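Local structure of vanadium-dependent haloperoxidase (Zobellia galactanivorans, 4CIT) at residues 89-93 against 210-214; 66-71 against 318-322; 217-221 against 438-442; 38-42 against 310-314. The protein probably uses a bound vanadate and hydrogen peroxide to oxidise iodide, as a bacterial member of the vanadium-dependent haloperoxidase family. All blocks are in the same frame, centred on the assembly; numbering follows the deposited sequence.

Contact 1 of 4, residues 89-93 against 210-214; sequences GQLNG and RPFVL
Asn92 locks onto the loop 210-214 with both backbone and side chain. Asn92 N gives a short hydrogen bond to Phe212 O (2.8 Å), and the same oxygen receives a CA-H...O contact from Leu91 CA at 3.2 Å. With CG anti to the carbonyl carbon (chi1 -65°), the Asn92 amide reaches into the bend of the other loop, where ND2 donates twice. Leu214 O, 2.9 Å from Asn92 ND2, lies in the amide plane; Pro211 O, also 2.9 Å from Asn92 ND2, is approached from above its carbonyl plane. Asparagine suits this place because one amide nitrogen can serve two acceptors. On the inner side the fit is apolar: Leu91 CD2 rests 4.0 Å from Val213 CG2, and Leu91 CD1 touches the Phe212 ring obliquely, under the cover of helices 59-80 and 307-335. The outer side is looser. There Asn92 O lies over one face of the Arg210 guanidinium, 3.8 Å from Arg210 NE, while Trp166 supplies that arginine's stronger partners, a carbonyl for NH1 and a ring for a cation-pi contact. Asp323 accepts the N-H groups of Phe212, Val213 and Leu214, and Asn92 serves the carbonyls of Pro211, Phe212 and Leu214, so the side chains of Asp323 and Asn92, with the backbone N of Asn92, satisfy the polar backbone atoms of a loop with no regular pairing.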
loop_
_atom_site.group_PDB
_atom_site.type_symbol
_atom_site.label_atom_id
_atom_site.label_comp_id
_atom_site.label_asym_id
_atom_site.label_seq_id
_atom_site.Cartn_x
_atom_site.Cartn_y
_atom_site.Cartn_z
ATOM N N GLY A 89 -1.130 -9.371 -20.318
ATOM C CA GLY A 89 -0.360 -10.507 -20.472
ATOM C C GLY A 89 0.664 -10.704 -19.354
ATOM O O GLY A 89 1.337 -11.764 -19.291
ATOM N N GLN A 90 0.856 -9.672 -18.542
ATOM C CA GLN A 90 1.847 -9.706 -17.444
ATOM C C GLN A 90 1.172 -9.798 -16.053
ATOM O O GLN A 90 1.720 -10.457 -15.140
ATOM C CB GLN A 90 2.750 -8.487 -17.507
ATOM C CG GLN A 90 3.456 -8.229 -18.842
ATOM C CD GLN A 90 4.629 -7.271 -18.688
ATOM O OE1 GLN A 90 4.706 -6.120 -19.233
ATOM N NE2 GLN A 90 5.581 -7.742 -17.979
ATOM N N LEU A 91 0.055 -9.158 -15.875
ATOM C CA LEU A 91 -0.714 -9.260 -14.644
ATOM C C LEU A 91 -1.764 -10.342 -14.811
ATOM O O LEU A 91 -2.369 -10.462 -15.923
ATOM C CB LEU A 91 -1.386 -7.929 -14.271
ATOM C CG LEU A 91 -0.543 -6.692 -14.123
ATOM C CD1 LEU A 91 -1.247 -5.458 -13.623
ATOM C CD2 LEU A 91 0.588 -7.013 -13.219
ATOM N N ASN A 92 -2.092 -11.082 -13.731
ATOM C CA ASN A 92 -3.040 -12.194 -13.855
ATOM C C ASN A 92 -4.414 -11.836 -14.384
ATOM O O ASN A 92 -5.082 -11.041 -13.789
ATOM C CB ASN A 92 -3.170 -12.858 -12.449
ATOM C CG ASN A 92 -1.807 -13.513 -11.986
ATOM O OD1 ASN A 92 -1.031 -14.037 -12.829
ATOM N ND2 ASN A 92 -1.575 -13.550 -10.698
ATOM N N GLY A 93 -4.806 -12.416 -15.517
ATOM C CA GLY A 93 -6.130 -12.185 -16.115
ATOM C C GLY A 93 -6.274 -10.907 -17.020
ATOM O O GLY A 93 -7.335 -10.684 -17.509
ATOM N N ARG A 210 -7.454 -12.532 -5.915
ATOM C CA ARG A 210 -6.528 -12.736 -7.015
ATOM C C ARG A 210 -5.302 -11.885 -6.923
ATOM O O ARG A 210 -5.401 -10.655 -6.971
ATOM C CB ARG A 210 -7.255 -12.411 -8.312
ATOM C CG ARG A 210 -6.443 -12.750 -9.603
ATOM C CD ARG A 210 -7.099 -12.239 -10.836
ATOM N NE ARG A 210 -7.311 -10.781 -10.779
ATOM C CZ ARG A 210 -8.257 -10.116 -11.405
ATOM N NH1 ARG A 210 -9.118 -10.717 -12.191
ATOM N NH2 ARG A 210 -8.287 -8.833 -11.311
ATOM N N PRO A 211 -4.108 -12.484 -6.820
ATOM C CA PRO A 211 -2.942 -11.614 -6.872
ATOM C C PRO A 211 -2.676 -11.033 -8.268
ATOM O O PRO A 211 -3.140 -11.589 -9.300
ATOM C CB PRO A 211 -1.794 -12.545 -6.490
ATOM C CG PRO A 211 -2.352 -13.871 -6.226
ATOM C CD PRO A 211 -3.770 -13.900 -6.736
ATOM N N PHE A 212 -2.037 -9.883 -8.340
ATOM C CA PHE A 212 -1.639 -9.316 -9.652
ATOM C C PHE A 212 -0.526 -10.033 -10.361
ATOM O O PHE A 212 -0.589 -10.244 -11.580
ATOM C CB PHE A 212 -1.220 -7.842 -9.447
ATOM C CG PHE A 212 -2.355 -6.916 -9.167
ATOM C CD1 PHE A 212 -3.242 -6.521 -10.177
ATOM C CD2 PHE A 212 -2.610 -6.448 -7.888
ATOM C CE1 PHE A 212 -4.263 -5.619 -9.893
ATOM C CE2 PHE A 212 -3.698 -5.599 -7.595
ATOM C CZ PHE A 212 -4.477 -5.118 -8.649
ATOM N N VAL A 213 0.542 -10.381 -9.629
ATOM C CA VAL A 213 1.801 -10.920 -10.212
ATOM C C VAL A 213 2.171 -12.314 -9.654
ATOM O O VAL A 213 2.792 -13.190 -10.321
ATOM C CB VAL A 213 2.986 -9.947 -9.883
ATOM C CG1 VAL A 213 4.200 -10.290 -10.679
ATOM C CG2 VAL A 213 2.628 -8.474 -10.113
ATOM N N LEU A 214 1.820 -12.559 -8.390
ATOM C CA LEU A 214 2.173 -13.827 -7.746
ATOM C C LEU A 214 1.538 -14.966 -8.489
ATOM O O LEU A 214 0.437 -14.822 -9.049
ATOM C CB LEU A 214 1.684 -13.934 -6.332
ATOM C CG LEU A 214 2.115 -12.819 -5.384
ATOM C CD1 LEU A 214 1.504 -13.023 -4.001
ATOM C CD2 LEU A 214 3.607 -12.731 -5.373
#

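Contact 2 of 4, residues 66-71 against 318-322; sequences FAYPNV and SVAMA
The flat amide of Asn70 meets Ser318 through its nitrogen, and the ring of Phe66 turns its bulk away from it. Asn70 ND2 points at Ser318 OG in a straight (165°) but weak hydrogen bond of 3.3 Å; around the Asn70 side chain pack Ile45, His116 and Met293, from three further helices. The side chain of Phe66 meets Ser318 through CB, which stands 4.2 Å from Ser318 CB, and sends its ring among Ile45, Thr49 and Met52 of helix 38-55. Two buried helices of this mainly alpha-helical haloperoxidase fold meet here, roughly antiparallel, at 148°, with the axes of the short segments approaching to 8.8 Å. Small residues make that closeness possible: Ala67 CA comes within 3.6 Å of Ser318 OG, and Ala67 CB faces Ala322 CB. The hydroxyl is poised between N and the carbonyl carbon (chi1 65°), a position from which it bonds the carbonyl of Tyr314 one turn back in its own helix, its stronger partner, and can still accept from Asn70. Farther along, Val71 CG2 and Val319 CG2 touch at 3.8 Å, the two branched side chains crossing at about a right angle, and Phe212 packs against Ala67, Val319 and Ala322.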
loop_
_atom_site.group_PDB
_atom_site.type_symbol
_atom_site.label_atom_id
_atom_site.label_comp_id
_atom_site.label_asym_id
_atom_site.label_seq_id
_atom_site.Cartn_x
_atom_site.Cartn_y
_atom_site.Cartn_z
ATOM N N PHE A 66 -5.572 1.541 -4.363
ATOM C CA PHE A 66 -4.478 2.213 -5.049
ATOM C C PHE A 66 -4.092 1.538 -6.359
ATOM O O PHE A 66 -3.826 2.230 -7.314
ATOM C CB PHE A 66 -3.231 2.287 -4.156
ATOM C CG PHE A 66 -3.357 3.284 -3.063
ATOM C CD1 PHE A 66 -3.630 4.591 -3.336
ATOM C CD2 PHE A 66 -3.107 2.912 -1.764
ATOM C CE1 PHE A 66 -3.718 5.509 -2.312
ATOM C CE2 PHE A 66 -3.239 3.797 -0.720
ATOM C CZ PHE A 66 -3.549 5.113 -0.999
ATOM N N ALA A 67 -4.105 0.209 -6.421
ATOM C CA ALA A 67 -3.554 -0.480 -7.564
ATOM C C ALA A 67 -4.323 -0.430 -8.864
ATOM O O ALA A 67 -3.749 -0.105 -9.900
ATOM C CB ALA A 67 -3.298 -1.938 -7.243
ATOM N N TYR A 68 -5.615 -0.737 -8.817
ATOM C CA TYR A 68 -6.399 -0.818 -10.013
ATOM C C TYR A 68 -6.480 0.511 -10.824
ATOM O O TYR A 68 -6.350 0.495 -12.048
ATOM C CB TYR A 68 -7.803 -1.341 -9.769
ATOM C CG TYR A 68 -7.808 -2.844 -9.608
ATOM C CD1 TYR A 68 -7.600 -3.704 -10.717
ATOM C CD2 TYR A 68 -8.070 -3.395 -8.399
ATOM C CE1 TYR A 68 -7.646 -5.103 -10.577
ATOM C CE2 TYR A 68 -8.072 -4.791 -8.216
ATOM C CZ TYR A 68 -7.889 -5.640 -9.301
ATOM O OH TYR A 68 -7.947 -6.979 -9.126
ATOM N N PRO A 69 -6.718 1.639 -10.174
ATOM C CA PRO A 69 -6.775 2.867 -10.938
ATOM C C PRO A 69 -5.420 3.240 -11.576
ATOM O O PRO A 69 -5.379 3.746 -12.696
ATOM C CB PRO A 69 -7.197 3.879 -9.905
ATOM C CG PRO A 69 -7.966 3.075 -8.869
ATOM C CD PRO A 69 -7.081 1.883 -8.743
ATOM N N ASN A 70 -4.309 2.969 -10.904
ATOM C CA ASN A 70 -3.032 3.143 -11.550
ATOM C C ASN A 70 -2.840 2.257 -12.728
ATOM O O ASN A 70 -2.308 2.717 -13.778
ATOM C CB ASN A 70 -1.879 2.976 -10.541
ATOM C CG ASN A 70 -1.826 4.108 -9.567
ATOM O OD1 ASN A 70 -2.084 5.306 -9.934
ATOM N ND2 ASN A 70 -1.304 3.820 -8.371
ATOM N N VAL A 71 -3.238 0.972 -12.668
ATOM C CA VAL A 71 -3.086 0.084 -13.812
ATOM C C VAL A 71 -3.840 0.637 -14.993
ATOM O O VAL A 71 -3.317 0.586 -16.140
ATOM C CB VAL A 71 -3.501 -1.397 -13.464
ATOM C CG1 VAL A 71 -3.602 -2.293 -14.664
ATOM C CG2 VAL A 71 -2.524 -1.972 -12.462
ATOM N N SER A 318 2.395 0.187 -6.495
ATOM C CA SER A 318 1.092 -0.173 -5.989
ATOM C C SER A 318 0.787 -1.644 -6.284
ATOM O O SER A 318 0.166 -2.302 -5.444
ATOM C CB SER A 318 0.009 0.793 -6.407
ATOM O OG SER A 318 -0.168 0.765 -7.806
ATOM N N VAL A 319 1.122 -2.142 -7.467
ATOM C CA VAL A 319 0.968 -3.558 -7.738
ATOM C C VAL A 319 1.778 -4.461 -6.792
ATOM O O VAL A 319 1.265 -5.401 -6.186
ATOM C CB VAL A 319 1.273 -3.855 -9.197
ATOM C CG1 VAL A 319 1.357 -5.322 -9.428
ATOM C CG2 VAL A 319 0.186 -3.204 -10.077
ATOM N N ALA A 320 3.032 -4.096 -6.559
ATOM C CA ALA A 320 3.827 -4.814 -5.599
ATOM C C ALA A 320 3.194 -4.781 -4.194
ATOM O O ALA A 320 3.206 -5.853 -3.526
ATOM C CB ALA A 320 5.248 -4.319 -5.587
ATOM N N MET A 321 2.759 -3.619 -3.703
ATOM C CA MET A 321 2.201 -3.554 -2.384
ATOM C C MET A 321 0.925 -4.395 -2.238
ATOM O O MET A 321 0.658 -4.925 -1.143
ATOM C CB MET A 321 1.966 -2.127 -1.966
ATOM C CG MET A 321 3.253 -1.394 -1.654
ATOM S SD MET A 321 2.959 0.272 -0.935
ATOM C CE MET A 321 2.662 1.243 -2.307
ATOM N N ALA A 322 0.097 -4.426 -3.277
ATOM C CA ALA A 322 -1.181 -5.153 -3.204
ATOM C C ALA A 322 -0.785 -6.634 -3.081
ATOM O O ALA A 322 -1.348 -7.353 -2.184
ATOM C CB ALA A 322 -2.016 -4.924 -4.422
#

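Contact 3 of 4, residues 217-221 against 438-442; sequences AAQFK and DLGTF
Gln219 NE2 sits over one face of the Phe442 ring, 3.4 Å from Phe442 CZ and displaced toward the rim, with the amide and ring planes 78° apart. The other end of the amide is held by Asp215, whose backbone N is bonded to Gln219 OE1. CG of Gln219 is anti to N (chi1 -175°) and the chain beyond is extended, which carries the amide far enough to reach the ring. No hydrogen bond joins the two segments, and the contact is built round Phe220, at the third position of the type I turn 218-221. Its ring lies flat on helix 426-446: Leu439 CA stands 3.9 Å above the centre of the Phe220 ring, almost exactly on the normal, in a CH-pi contact. Leu439 CB covers the same face beside Phe220 CD2, while Phe220 CD1 reaches Asp438 CB at 4.0 Å. The closest apolar approach is Phe220 CZ to Phe442 CB, 3.4 Å. The two rings meet obliquely, with centroids 5.5 Å apart. A serine at Phe220 would probably uncover Leu439 and one side of Phe442, opening a gap between the turn and the helix that the Gln219 amide alone could not bridge. The Asp438 side chain contributes CB here, besides the backbone O near Phe220 CE1; its OD2 is salt-bridged to Lys434. A broad, flat aromatic suits a turn that must lie on a helix, and with no hydrogen bond across the contact, its hold probably rests on dispersion, the CH-pi contact and a weak amide-ring attraction.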
loop_
_atom_site.group_PDB
_atom_site.type_symbol
_atom_site.label_atom_id
_atom_site.label_comp_id
_atom_site.label_asym_id
_atom_site.label_seq_id
_atom_site.Cartn_x
_atom_site.Cartn_y
_atom_site.Cartn_z
ATOM N N ALA A 217 -1.125 -17.035 -3.755
ATOM C CA ALA A 217 -1.007 -16.226 -2.530
ATOM C C ALA A 217 0.150 -16.621 -1.628
ATOM O O ALA A 217 0.714 -15.803 -0.937
ATOM C CB ALA A 217 -2.318 -16.225 -1.765
ATOM N N ALA A 218 0.393 -17.922 -1.536
ATOM C CA ALA A 218 1.446 -18.504 -0.732
ATOM C C ALA A 218 2.849 -18.582 -1.308
ATOM O O ALA A 218 3.728 -19.146 -0.656
ATOM C CB ALA A 218 1.024 -19.944 -0.255
ATOM N N GLN A 219 3.120 -17.924 -2.414
ATOM C CA GLN A 219 4.373 -18.034 -3.104
ATOM C C GLN A 219 5.575 -17.627 -2.233
ATOM O O GLN A 219 6.705 -18.147 -2.406
ATOM C CB GLN A 219 4.309 -17.256 -4.401
ATOM C CG GLN A 219 5.562 -17.427 -5.271
ATOM C CD GLN A 219 5.472 -16.669 -6.532
ATOM O OE1 GLN A 219 4.419 -16.181 -6.888
ATOM N NE2 GLN A 219 6.612 -16.504 -7.205
ATOM N N PHE A 220 5.356 -16.651 -1.372
ATOM C CA PHE A 220 6.382 -16.175 -0.505
ATOM C C PHE A 220 6.143 -16.495 0.958
ATOM O O PHE A 220 6.614 -15.753 1.872
ATOM C CB PHE A 220 6.562 -14.656 -0.787
ATOM C CG PHE A 220 7.212 -14.437 -2.130
ATOM C CD1 PHE A 220 8.571 -14.638 -2.310
ATOM C CD2 PHE A 220 6.412 -14.144 -3.231
ATOM C CE1 PHE A 220 9.137 -14.513 -3.595
ATOM C CE2 PHE A 220 6.947 -14.074 -4.503
ATOM C CZ PHE A 220 8.309 -14.271 -4.675
ATOM N N LYS A 221 5.500 -17.596 1.224
ATOM C CA LYS A 221 5.288 -18.079 2.608
ATOM C C LYS A 221 6.690 -18.121 3.297
ATOM O O LYS A 221 7.575 -18.778 2.739
ATOM C CB LYS A 221 4.787 -19.503 2.555
ATOM C CG LYS A 221 4.654 -20.175 3.908
ATOM C CD LYS A 221 3.832 -21.467 3.801
ATOM C CE LYS A 221 4.554 -22.608 3.132
ATOM N NZ LYS A 221 5.851 -22.868 3.793
ATOM N N ASP A 438 11.903 -10.141 -0.810
ATOM C CA ASP A 438 11.875 -11.260 -1.750
ATOM C C ASP A 438 10.715 -11.091 -2.749
ATOM O O ASP A 438 10.904 -11.347 -4.007
ATOM C CB ASP A 438 11.840 -12.601 -1.085
ATOM C CG ASP A 438 13.160 -12.987 -0.365
ATOM O OD1 ASP A 438 14.158 -12.275 -0.559
ATOM O OD2 ASP A 438 13.125 -14.008 0.381
ATOM N N LEU A 439 9.538 -10.742 -2.246
ATOM C CA LEU A 439 8.369 -10.542 -3.097
ATOM C C LEU A 439 8.597 -9.347 -4.074
ATOM O O LEU A 439 8.284 -9.431 -5.256
ATOM C CB LEU A 439 7.121 -10.370 -2.236
ATOM C CG LEU A 439 5.786 -10.223 -2.984
ATOM C CD1 LEU A 439 4.635 -10.712 -2.080
ATOM C CD2 LEU A 439 5.559 -8.766 -3.342
ATOM N N GLY A 440 9.153 -8.261 -3.586
ATOM C CA GLY A 440 9.322 -7.061 -4.365
ATOM C C GLY A 440 10.375 -7.332 -5.443
ATOM O O GLY A 440 10.166 -6.883 -6.592
ATOM N N THR A 441 11.417 -8.139 -5.121
ATOM C CA THR A 441 12.413 -8.601 -6.108
ATOM C C THR A 441 11.799 -9.402 -7.222
ATOM O O THR A 441 12.091 -9.194 -8.427
ATOM C CB THR A 441 13.596 -9.334 -5.407
ATOM O OG1 THR A 441 14.182 -8.375 -4.471
ATOM C CG2 THR A 441 14.679 -9.810 -6.413
ATOM N N PHE A 442 10.915 -10.312 -6.857
ATOM C CA PHE A 442 10.222 -11.103 -7.859
ATOM C C PHE A 442 9.383 -10.178 -8.800
ATOM O O PHE A 442 9.360 -10.375 -10.042
ATOM C CB PHE A 442 9.317 -12.102 -7.133
ATOM C CG PHE A 442 8.332 -12.833 -8.009
ATOM C CD1 PHE A 442 8.736 -13.936 -8.816
ATOM C CD2 PHE A 442 7.050 -12.463 -7.993
ATOM C CE1 PHE A 442 7.845 -14.564 -9.698
ATOM C CE2 PHE A 442 6.126 -13.138 -8.779
ATOM C CZ PHE A 442 6.517 -14.161 -9.624
#

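Contact 4 of 4, residues 38-42 against 310-314; sequences PEELD and TLFAY
Leu41 lays its CD2 methyl against both Leu311 and Tyr314, with Leu41 CD2 3.7 Å from Leu311 CD1 and 3.8 Å from Tyr314 CD2. The side chains of Leu41 and Tyr314 run past each other in opposite directions, the methyl meeting the ring obliquely. Leucine fits because one branch can fill this corner between an aliphatic and an aromatic neighbour. Beside it, Tyr314 OH donates to Asp42 OD1 in a short bond of 2.6 Å. The acceptor uses its syn lone pair and lies at the ring edge, in plane, with carboxylate and ring turned 33° from each other. Asp42 CG, anti to the carbonyl carbon (chi1 -68°), brings the carboxylate round to the hydroxyl, and its OD2 forms a salt bridge with Arg301. One face of the tyrosine ring is covered by Thr310 CG2, a turn earlier in its own helix. A phenylalanine in place of Tyr314 would probably leave Asp42 OD1 buried without its hydroxyl donor and the carboxylate dependent on Arg301. At the start of the contact Pro38 CB rests 3.7 Å from Thr310 OG1, a hydroxyl that is bonded to Arg301 and to the carbonyl of Asp306. The segment axes are 11.0 Å apart, a distance that the long side chains span, and run at 34° in roughly the same direction. Helix 38-55 thus lies beside helix 307-335, with helix 288-302 bringing Arg301 and Lys297 to the polar edge and helix 59-80 packing against Leu311 through Asn70, Ala73 and Val77 and against Tyr314 through Asn70.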
loop_
_atom_site.group_PDB
_atom_site.type_symbol
_atom_site.label_atom_id
_atom_site.label_comp_id
_atom_site.label_asym_id
_atom_site.label_seq_id
_atom_site.Cartn_x
_atom_site.Cartn_y
_atom_site.Cartn_z
ATOM N N PRO A 38 1.749 15.555 -13.782
ATOM C CA PRO A 38 1.690 14.463 -12.791
ATOM C C PRO A 38 0.994 14.904 -11.538
ATOM O O PRO A 38 0.369 14.070 -10.825
ATOM C CB PRO A 38 3.169 14.185 -12.468
ATOM C CG PRO A 38 3.991 14.950 -13.477
ATOM C CD PRO A 38 3.113 15.844 -14.278
ATOM N N GLU A 39 0.997 16.208 -11.274
ATOM C CA GLU A 39 0.282 16.667 -10.053
ATOM C C GLU A 39 -1.253 16.423 -10.078
ATOM O O GLU A 39 -1.864 16.358 -9.017
ATOM C CB GLU A 39 0.675 18.088 -9.703
ATOM C CG GLU A 39 2.189 18.208 -9.320
ATOM C CD GLU A 39 3.233 18.391 -10.442
ATOM O OE1 GLU A 39 3.019 18.245 -11.704
ATOM O OE2 GLU A 39 4.362 18.717 -10.041
ATOM N N GLU A 40 -1.865 16.268 -11.274
ATOM C CA GLU A 40 -3.235 15.968 -11.336
ATOM C C GLU A 40 -3.502 14.490 -10.979
ATOM O O GLU A 40 -4.531 14.146 -10.393
ATOM C CB GLU A 40 -3.809 16.353 -12.717
ATOM C CG GLU A 40 -3.970 17.876 -12.688
ATOM C CD GLU A 40 -3.954 18.548 -14.007
ATOM O OE1 GLU A 40 -3.556 17.891 -14.997
ATOM O OE2 GLU A 40 -4.318 19.752 -14.042
ATOM N N LEU A 41 -2.567 13.611 -11.340
ATOM C CA LEU A 41 -2.648 12.244 -10.862
ATOM C C LEU A 41 -2.524 12.246 -9.328
ATOM O O LEU A 41 -3.301 11.555 -8.600
ATOM C CB LEU A 41 -1.558 11.456 -11.529
ATOM C CG LEU A 41 -1.367 9.990 -11.136
ATOM C CD1 LEU A 41 -2.593 9.178 -11.384
ATOM C CD2 LEU A 41 -0.162 9.393 -11.892
ATOM N N ASP A 42 -1.543 13.014 -8.830
ATOM C CA ASP A 42 -1.381 13.106 -7.396
ATOM C C ASP A 42 -2.654 13.598 -6.679
ATOM O O ASP A 42 -2.927 13.165 -5.551
ATOM C CB ASP A 42 -0.197 14.045 -7.002
ATOM C CG ASP A 42 1.180 13.486 -7.372
ATOM O OD1 ASP A 42 1.295 12.215 -7.527
ATOM O OD2 ASP A 42 2.148 14.315 -7.444
ATOM N N THR A 310 6.202 9.069 -13.775
ATOM C CA THR A 310 5.443 9.085 -12.471
ATOM C C THR A 310 4.487 7.903 -12.400
ATOM O O THR A 310 4.422 7.187 -11.396
ATOM C CB THR A 310 4.696 10.399 -12.267
ATOM O OG1 THR A 310 5.635 11.437 -12.203
ATOM C CG2 THR A 310 3.869 10.413 -10.941
ATOM N N LEU A 311 3.649 7.719 -13.433
ATOM C CA LEU A 311 2.722 6.588 -13.477
ATOM C C LEU A 311 3.306 5.255 -13.469
ATOM O O LEU A 311 2.861 4.369 -12.780
ATOM C CB LEU A 311 1.791 6.788 -14.652
ATOM C CG LEU A 311 0.511 6.081 -14.713
ATOM C CD1 LEU A 311 -0.260 6.059 -13.376
ATOM C CD2 LEU A 311 -0.284 6.741 -15.854
ATOM N N PHE A 312 4.396 5.065 -14.215
ATOM C CA PHE A 312 5.205 3.904 -14.136
ATOM C C PHE A 312 5.614 3.590 -12.704
ATOM O O PHE A 312 5.426 2.462 -12.249
ATOM C CB PHE A 312 6.408 4.155 -15.008
ATOM C CG PHE A 312 7.546 3.223 -14.833
ATOM C CD1 PHE A 312 7.553 1.997 -15.394
ATOM C CD2 PHE A 312 8.697 3.667 -14.206
ATOM C CE1 PHE A 312 8.665 1.152 -15.253
ATOM C CE2 PHE A 312 9.816 2.875 -14.128
ATOM C CZ PHE A 312 9.798 1.602 -14.596
ATOM N N ALA A 313 6.139 4.538 -12.019
ATOM C CA ALA A 313 6.585 4.299 -10.709
ATOM C C ALA A 313 5.428 3.926 -9.723
ATOM O O ALA A 313 5.510 2.949 -8.899
ATOM C CB ALA A 313 7.344 5.472 -10.185
ATOM N N TYR A 314 4.338 4.714 -9.804
ATOM C CA TYR A 314 3.210 4.446 -8.933
ATOM C C TYR A 314 2.571 3.086 -9.215
ATOM O O TYR A 314 2.094 2.395 -8.317
ATOM C CB TYR A 314 2.117 5.514 -9.025
ATOM C CG TYR A 314 2.492 6.886 -8.670
ATOM C CD1 TYR A 314 3.690 7.195 -8.109
ATOM C CD2 TYR A 314 1.589 7.905 -8.831
ATOM C CE1 TYR A 314 3.990 8.516 -7.741
ATOM C CE2 TYR A 314 1.852 9.220 -8.442
ATOM C CZ TYR A 314 3.100 9.514 -7.931
ATOM O OH TYR A 314 3.456 10.826 -7.644
#

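How the contacts relate
Contacts 2 and 4, with centres about 12 Å apart, share helix 307-335, which receives helices 59-80 and 38-55, consecutive in the chain, at neighbouring positions. Contact 1 lies about 11 Å from contact 2 and touches it, and contact 3, about 13 Å from contact 1, continues the loop between helices 172-175 and 235-253 onto helix 426-446. Contacts 3 and 4 are farthest apart, about 26 Å between centres. Along the chain contact 1 is nested within the loops closed by contacts 2 and 4, whereas contact 3 crosses both. N-terminal helices and the intervening loop are therefore tied to the PAP2-type C-terminal half, whose helix 307-335 also carries Lys332 of the vanadate pocket.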